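Bifunctional endomannanase/endoglucanase (Caldanaerobius polysaccharolyticus, PDB 3W0K) probably hydrolyses beta-linked mannan and glucan chains from within, as a bifunctional family 5 glycoside hydrolase involved in breaking down plant polysaccharides. Local coordinates at residues 144-148 / 149-153. Residues are numbered along the deposited sequence; the frame is centred on the assembly and turned at random.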
# COMPACT_ATOMS: atom_id res chain seq x y z
N TYR A 144 20.15 2.41 4.55
CA TYR A 144 20.00 3.87 4.65
C TYR A 144 20.02 4.34 6.11
O TYR A 144 19.37 5.32 6.46
CB TYR A 144 18.71 4.33 3.97
CG TYR A 144 18.52 3.78 2.57
CD1 TYR A 144 19.43 4.07 1.55
CD2 TYR A 144 17.44 2.95 2.27
CE1 TYR A 144 19.25 3.55 0.27
CE2 TYR A 144 17.26 2.43 1.00
CZ TYR A 144 18.17 2.74 -0.00
OH TYR A 144 17.99 2.21 -1.26
N GLY A 145 20.76 3.61 6.95
CA GLY A 145 20.87 3.97 8.35
C GLY A 145 19.65 3.72 9.22
O GLY A 145 19.64 4.12 10.38
N LEU A 146 18.63 3.05 8.69
CA LEU A 146 17.43 2.78 9.48
C LEU A 146 17.66 1.75 10.57
O LEU A 146 18.35 0.74 10.36
CB LEU A 146 16.27 2.32 8.58
CG LEU A 146 14.91 2.07 9.26
CD1 LEU A 146 13.76 2.33 8.30
CD2 LEU A 146 14.80 0.64 9.81
N THR A 147 17.11 2.03 11.74
CA THR A 147 17.16 1.12 12.88
C THR A 147 15.73 1.13 13.42
O THR A 147 14.96 2.04 13.11
CB THR A 147 18.10 1.61 14.01
OG1 THR A 147 17.63 2.85 14.55
CG2 THR A 147 19.52 1.79 13.49
N ARG A 148 15.36 0.11 14.18
CA ARG A 148 14.01 0.09 14.74
C ARG A 148 13.81 1.32 15.62
O ARG A 148 12.73 1.91 15.65
CB ARG A 148 13.77 -1.18 15.56
CG ARG A 148 13.55 -2.43 14.74
CD ARG A 148 13.12 -3.57 15.64
NE ARG A 148 13.02 -4.85 14.93
CZ ARG A 148 11.93 -5.29 14.31
NH1 ARG A 148 10.82 -4.55 14.28
NH2 ARG A 148 11.94 -6.49 13.75
N GLU A 149 14.87 1.74 16.31
CA GLU A 149 14.83 2.89 17.19
C GLU A 149 14.60 4.22 16.47
O GLU A 149 13.71 4.98 16.86
CB GLU A 149 16.10 2.97 18.03
CG GLU A 149 16.09 4.07 19.08
CD GLU A 149 17.34 4.07 19.95
OE1 GLU A 149 17.78 2.97 20.36
OE2 GLU A 149 17.87 5.16 20.23
N ASN A 150 15.38 4.52 15.43
CA ASN A 150 15.17 5.79 14.74
C ASN A 150 13.89 5.84 13.91
O ASN A 150 13.28 6.89 13.78
CB ASN A 150 16.42 6.31 14.00
CG ASN A 150 16.91 5.39 12.88
OD1 ASN A 150 16.12 4.73 12.20
ND2 ASN A 150 18.21 5.41 12.64
N HIS A 151 13.46 4.68 13.41
CA HIS A 151 12.22 4.62 12.64
C HIS A 151 11.08 4.89 13.62
O HIS A 151 10.20 5.71 13.35
CB HIS A 151 12.04 3.23 12.00
CG HIS A 151 10.66 2.99 11.47
ND1 HIS A 151 9.72 2.26 12.15
CD2 HIS A 151 10.06 3.39 10.32
CE1 HIS A 151 8.60 2.21 11.45
NE2 HIS A 151 8.78 2.89 10.33
N ALA A 152 11.09 4.21 14.77
CA ALA A 152 10.05 4.39 15.77
C ALA A 152 9.99 5.85 16.25
O ALA A 152 8.91 6.42 16.37
CB ALA A 152 10.28 3.45 16.96
N SER A 153 11.15 6.45 16.48
CA SER A 153 11.21 7.83 16.93
C SER A 153 10.57 8.78 15.92
O SER A 153 9.81 9.67 16.30
CB SER A 153 12.65 8.26 17.22
OG SER A 153 13.15 7.58 18.37
O HOH W 1 10.42 0.79 14.49
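T147 and N150 grip each other where the loop after strand 130-133 turns into helix 148-165. OG1 of T147 accepts the backbone N-H of N150 at 2.9 Å, nearly straight at 172°, while OD1 of N150 takes the N-H of T147, also at 2.9 Å, the donor standing above the carbonyl plane of the amide. With CG between its backbone N and carbonyl carbon (chi1 62°), the N150 side chain folds back over the turn, crossing T147 at about a right angle. This is a capping box, with T147 as N-cap, at the start of the helix that follows the fourth strand of the TIM barrel. The same amide also reaches two residues further back, where ND2 donates to G145 O at 3.0 Å, the acceptor lying in the plane of the N150 amide. Replacing N150 with an alanine is likely to deprive T147 N and G145 O of these mates, leaving the loop less firmly tied to the helix. On the buried side, L146 CG packs against H151 CB at 4.1 Å, and H151 also touches L176. A water at the edge of the H151 ring, in its plane, links ND1 to R148 O. By contrast, E149 is exposed, its extended chain carrying the carboxylate away from the loop.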